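Side-chain contacts in paenibacillus xanthan lyase (Paenibacillus, PDB 6F2P), which degrades the polysaccharide xanthan as a lyase, probably by beta-elimination as in other lyases of polysaccharide lyase family 8: residues Trp262-Tyr267 with Ser312-Ala317; Ile659-Trp662 with Pro666-Val669. All coordinates share one frame; numbering follows the deposited sequence.

How the contacts relate
From the N terminus, contact 1 comes first: helix 256-267 is followed by 44 residues, including two short strands and helix 292-307, before residues 312-317 return to it at the start of helix 312-328. This loop closes within the N-terminal alpha-helical region. The chain then runs through the sheets of the super-sandwich region before contact 2 opens at 659-662. Only three residues separate its segments, and they carry the chain from one sheet of the C-terminal beta-sandwich region to the other. The two contacts therefore follow in series, neither nesting nor crossing. Their centres lie 38 Å apart and their nearest atoms about 21 Å, so each ties its own region together without touching the other.

Contact 1 (Trp262-Tyr267 with Ser312-Ala317)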
loop_
_atom_site.group_PDB
_atom_site.type_symbol
_atom_site.label_atom_id
_atom_site.label_comp_id
_atom_site.label_asym_id
_atom_site.label_seq_id
_atom_site.Cartn_x
_atom_site.Cartn_y
_atom_site.Cartn_z
ATOM N N TRP A 262 13.398 -0.243 -12.067
ATOM C CA TRP A 262 13.631 0.170 -10.672
ATOM C C TRP A 262 13.947 1.654 -10.578
ATOM O O TRP A 262 13.492 2.337 -9.661
ATOM C CB TRP A 262 14.770 -0.619 -10.020
ATOM C CG TRP A 262 14.474 -2.079 -9.802
ATOM C CD1 TRP A 262 13.251 -2.690 -9.856
ATOM C CD2 TRP A 262 15.428 -3.114 -9.506
ATOM N NE1 TRP A 262 13.387 -4.038 -9.603
ATOM C CE2 TRP A 262 14.711 -4.322 -9.389
ATOM C CE3 TRP A 262 16.816 -3.136 -9.334
ATOM C CZ2 TRP A 262 15.337 -5.539 -9.105
ATOM C CZ3 TRP A 262 17.434 -4.346 -9.046
ATOM C CH2 TRP A 262 16.696 -5.527 -8.936
ATOM N N ILE A 263 14.720 2.149 -11.540
ATOM C CA ILE A 263 15.036 3.567 -11.606
ATOM C C ILE A 263 13.775 4.429 -11.708
ATOM O O ILE A 263 13.599 5.361 -10.926
ATOM C CB ILE A 263 15.968 3.869 -12.781
ATOM C CG1 ILE A 263 17.240 3.016 -12.679
ATOM C CG2 ILE A 263 16.297 5.344 -12.835
ATOM C CD1 ILE A 263 17.925 3.084 -11.326
ATOM N N TYR A 264 12.886 4.112 -12.650
ATOM C CA TYR A 264 11.662 4.901 -12.806
ATOM C C TYR A 264 10.731 4.736 -11.613
ATOM O O TYR A 264 10.086 5.689 -11.189
ATOM C CB TYR A 264 10.899 4.518 -14.071
ATOM C CG TYR A 264 11.659 4.709 -15.352
ATOM C CD1 TYR A 264 12.132 5.957 -15.721
ATOM C CD2 TYR A 264 11.879 3.641 -16.212
ATOM C CE1 TYR A 264 12.822 6.136 -16.902
ATOM C CE2 TYR A 264 12.564 3.807 -17.396
ATOM C CZ TYR A 264 13.035 5.057 -17.738
ATOM O OH TYR A 264 13.723 5.223 -18.920
ATOM N N ASP A 265 10.657 3.520 -11.085
ATOM C CA ASP A 265 9.681 3.205 -10.054
ATOM C C ASP A 265 10.197 3.347 -8.630
ATOM O O ASP A 265 9.466 3.803 -7.756
ATOM C CB ASP A 265 9.127 1.796 -10.252
ATOM C CG ASP A 265 8.462 1.615 -11.598
ATOM O OD1 ASP A 265 8.073 2.637 -12.217
ATOM O OD2 ASP A 265 8.333 0.449 -12.035
ATOM N N SER A 266 11.450 2.970 -8.387
ATOM C CA SER A 266 11.933 2.887 -7.014
ATOM C C SER A 266 12.992 3.915 -6.639
ATOM O O SER A 266 13.350 4.023 -5.468
ATOM C CB SER A 266 12.437 1.479 -6.728
ATOM O OG SER A 266 11.409 0.543 -6.975
ATOM N N TYR A 267 13.495 4.677 -7.607
ATOM C CA TYR A 267 14.565 5.635 -7.292
ATOM C C TYR A 267 14.293 7.080 -7.688
ATOM O O TYR A 267 14.371 7.974 -6.852
ATOM C CB TYR A 267 15.929 5.119 -7.770
ATOM C CG TYR A 267 16.272 3.934 -6.931
ATOM C CD1 TYR A 267 16.793 4.102 -5.655
ATOM C CD2 TYR A 267 15.971 2.652 -7.356
ATOM C CE1 TYR A 267 17.044 3.025 -4.844
ATOM C CE2 TYR A 267 16.223 1.562 -6.549
ATOM C CZ TYR A 267 16.754 1.760 -5.295
ATOM O OH TYR A 267 16.997 0.688 -4.482
ATOM N N SER A 312 18.132 2.427 -25.930
ATOM C CA SER A 312 18.180 3.838 -26.324
ATOM C C SER A 312 17.277 4.768 -25.511
ATOM O O SER A 312 17.739 5.767 -24.957
ATOM C CB SER A 312 17.845 3.975 -27.807
ATOM O OG SER A 312 18.097 5.295 -28.253
ATOM N N ALA A 313 15.993 4.427 -25.451
ATOM C CA ALA A 313 15.007 5.243 -24.751
ATOM C C ALA A 313 15.385 5.453 -23.298
ATOM O O ALA A 313 15.402 6.586 -22.822
ATOM C CB ALA A 313 13.646 4.610 -24.839
ATOM N N ASP A 314 15.679 4.358 -22.601
ATOM C CA ASP A 314 16.046 4.412 -21.187
ATOM C C ASP A 314 17.364 5.157 -20.936
ATOM O O ASP A 314 17.462 5.992 -20.030
ATOM C CB ASP A 314 16.126 3.002 -20.598
ATOM C CG ASP A 314 14.759 2.357 -20.421
ATOM O OD1 ASP A 314 13.768 3.086 -20.212
ATOM O OD2 ASP A 314 14.679 1.113 -20.479
ATOM N N ALA A 315 18.376 4.849 -21.736
ATOM C CA ALA A 315 19.666 5.499 -21.596
ATOM C C ALA A 315 19.490 7.009 -21.680
ATOM O O ALA A 315 20.076 7.765 -20.906
ATOM C CB ALA A 315 20.613 5.010 -22.664
ATOM N N THR A 316 18.641 7.435 -22.606
ATOM C CA THR A 316 18.360 8.847 -22.797
ATOM C C THR A 316 17.698 9.418 -21.555
ATOM O O THR A 316 18.133 10.439 -21.027
ATOM C CB THR A 316 17.436 9.049 -23.995
ATOM O OG1 THR A 316 18.068 8.520 -25.167
ATOM C CG2 THR A 316 17.105 10.537 -24.195
ATOM N N ALA A 317 16.656 8.737 -21.089
ATOM C CA ALA A 317 15.908 9.154 -19.906
ATOM C C ALA A 317 16.806 9.222 -18.669
ATOM O O ALA A 317 16.726 10.166 -17.871
ATOM C CB ALA A 317 14.729 8.208 -19.670
#
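Y264 reaches across to helix 312-328 and ends against D314 and A317, with its OH as the meeting point. The hydroxyl donates a hydrogen bond to D314, with Y264 OH 2.5 Å from D314 OD1; at 2.6 Å resolution nothing should be built on so short a value. D314 OD1 lies near the ring plane on the CE2 side, where it is 3.1 Å from Y264 CE2. The methyl of A317 lies on the CE1 side, again at the edge and near the plane. Its nearest ring carbon is CE1, with A317 CB 3.9 Å from Y264 CE1. The hydroxyl comes closer still, A317 CB lying 3.2 Å from Y264 OH, a value that carries no more weight than the short bond at this resolution. The phenol end is thus flanked by an acceptor on one side and a methyl on the other. The carboxylate does not lie flat with the ring: the two planes are 52° apart.

The CB of Y264 already heads toward helix 312-328, as does that of A317 in the other direction. For D314 the torsion matters more, because its CB does not point at the other helix; with CG anti to the carbonyl carbon, chi1 -72°, OD1 is brought back toward the phenol.

The setting is the helical N-terminal domain of polysaccharide lyase family 8, whose helical hairpins, as in relatives, probably form an incomplete (alpha/alpha) toroid. The local axes run at 44° and stay 11.9 Å apart, a separation too wide for close backbone packing but one that the length of a tyrosine spans. Beyond this near-surface bridge, Y264 also meets the F318 ring and M321 further along helix 312-328, while I263 packs on the same two residues from its neighbouring position.

Contact 2 (Ile659-Trp662 with Pro666-Val669); sequences INFW and PTTV
I659, F661 and V669 supply the apolar part of this contact, and one methyl, V669 CG1, serves both partners on the facing strand. V669 CG1 lies 3.5 Å from I659 CG2. The delta methyl of the isoleucine is a little farther off, I659 CD1 being 3.8 Å from V669 CG1, and the two side chains run alongside each other, pointing opposite ways. V669 CG1 also comes within 4.0 Å of F661 CZ, approaching the ring obliquely. With chi1 at 62°, CG1 of V669 sits between its own N and carbonyl carbon, and CB itself points at the opposing strand. Within 659-662, I659 CG2 lies over one face of the F661 ring, 3.5 Å above its plane and shifted toward the rim, so this methyl touches both the ring and the valine.

These are facing layers of the C-terminal beta-sandwich. Strand 656-661 belongs to a seven-stranded antiparallel sheet and strand 667-669 is an outermost strand of a five-stranded one; the two strands and the short connection between them form a beta-arch. Local axes 9.1 Å apart at 162° agree with stacking through side chains rather than pairing within a sheet. V672 of the adjacent strand 672-674 adds to the layer by touching both I659 and F661.

Mixed contacts gather round T667. T667 CG2 lies at the edge of the F661 ring, in plane, 3.8 Å from F661 CD1. F661 CE1 approaches the backbone T667 O to 3.4 Å, with T667 O placed obliquely to the ring. The T667 hydroxyl is directed elsewhere, to E665 O, while F661 O accepts from W456 NE1.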
loop_
_atom_site.group_PDB
_atom_site.type_symbol
_atom_site.label_atom_id
_atom_site.label_comp_id
_atom_site.label_asym_id
_atom_site.label_seq_id
_atom_site.Cartn_x
_atom_site.Cartn_y
_atom_site.Cartn_z
ATOM N N ILE A 659 -11.415 11.160 -0.064
ATOM C CA ILE A 659 -12.129 10.684 1.116
ATOM C C ILE A 659 -11.512 9.422 1.705
ATOM O O ILE A 659 -11.258 8.463 0.983
ATOM C CB ILE A 659 -13.575 10.318 0.784
ATOM C CG1 ILE A 659 -14.269 11.441 0.004
ATOM C CG2 ILE A 659 -14.325 9.955 2.065
ATOM C CD1 ILE A 659 -15.674 11.091 -0.454
ATOM N N ASN A 660 -11.288 9.416 3.018
ATOM C CA ASN A 660 -10.942 8.190 3.721
ATOM C C ASN A 660 -12.121 7.686 4.565
ATOM O O ASN A 660 -12.651 8.416 5.402
ATOM C CB ASN A 660 -9.704 8.386 4.595
ATOM C CG ASN A 660 -8.425 8.592 3.780
ATOM O OD1 ASN A 660 -8.307 8.112 2.650
ATOM N ND2 ASN A 660 -7.456 9.302 4.365
ATOM N N PHE A 661 -12.528 6.441 4.325
ATOM C CA PHE A 661 -13.587 5.787 5.088
ATOM C C PHE A 661 -12.992 4.822 6.117
ATOM O O PHE A 661 -12.276 3.881 5.755
ATOM C CB PHE A 661 -14.497 4.996 4.151
ATOM C CG PHE A 661 -15.359 5.846 3.263
ATOM C CD1 PHE A 661 -16.566 6.348 3.723
ATOM C CD2 PHE A 661 -14.982 6.119 1.959
ATOM C CE1 PHE A 661 -17.379 7.125 2.902
ATOM C CE2 PHE A 661 -15.787 6.889 1.135
ATOM C CZ PHE A 661 -16.987 7.389 1.608
ATOM N N TRP A 662 -13.314 5.036 7.390
ATOM C CA TRP A 662 -12.671 4.308 8.488
ATOM C C TRP A 662 -13.393 3.050 8.977
ATOM O O TRP A 662 -12.802 2.234 9.689
ATOM C CB TRP A 662 -12.432 5.248 9.671
ATOM C CG TRP A 662 -11.430 6.311 9.369
ATOM C CD1 TRP A 662 -11.669 7.644 9.217
ATOM C CD2 TRP A 662 -10.024 6.130 9.162
ATOM N NE1 TRP A 662 -10.499 8.306 8.932
ATOM C CE2 TRP A 662 -9.474 7.398 8.896
ATOM C CE3 TRP A 662 -9.175 5.018 9.187
ATOM C CZ2 TRP A 662 -8.114 7.586 8.652
ATOM C CZ3 TRP A 662 -7.826 5.207 8.946
ATOM C CH2 TRP A 662 -7.311 6.480 8.677
ATOM N N PRO A 666 -21.921 0.946 6.012
ATOM C CA PRO A 666 -22.364 1.982 5.069
ATOM C C PRO A 666 -22.159 3.391 5.619
ATOM O O PRO A 666 -22.615 3.688 6.721
ATOM C CB PRO A 666 -23.853 1.682 4.914
ATOM C CG PRO A 666 -23.926 0.211 5.049
ATOM C CD PRO A 666 -22.895 -0.155 6.099
ATOM N N THR A 667 -21.473 4.232 4.849
ATOM C CA THR A 667 -21.071 5.563 5.296
ATOM C C THR A 667 -21.137 6.561 4.141
ATOM O O THR A 667 -20.656 6.273 3.043
ATOM C CB THR A 667 -19.639 5.546 5.872
ATOM O OG1 THR A 667 -19.577 4.635 6.975
ATOM C CG2 THR A 667 -19.241 6.915 6.356
ATOM N N THR A 668 -21.730 7.730 4.389
ATOM C CA THR A 668 -21.931 8.714 3.328
ATOM C C THR A 668 -21.291 10.057 3.665
ATOM O O THR A 668 -21.562 10.631 4.714
ATOM C CB THR A 668 -23.447 8.942 3.038
ATOM O OG1 THR A 668 -24.089 7.697 2.706
ATOM C CG2 THR A 668 -23.645 9.940 1.905
ATOM N N VAL A 669 -20.446 10.557 2.768
ATOM C CA VAL A 669 -19.918 11.916 2.872
ATOM C C VAL A 669 -19.775 12.514 1.471
ATOM O O VAL A 669 -19.348 11.832 0.538
ATOM C CB VAL A 669 -18.562 11.969 3.622
ATOM C CG1 VAL A 669 -17.505 11.177 2.885
ATOM C CG2 VAL A 669 -18.099 13.420 3.813
#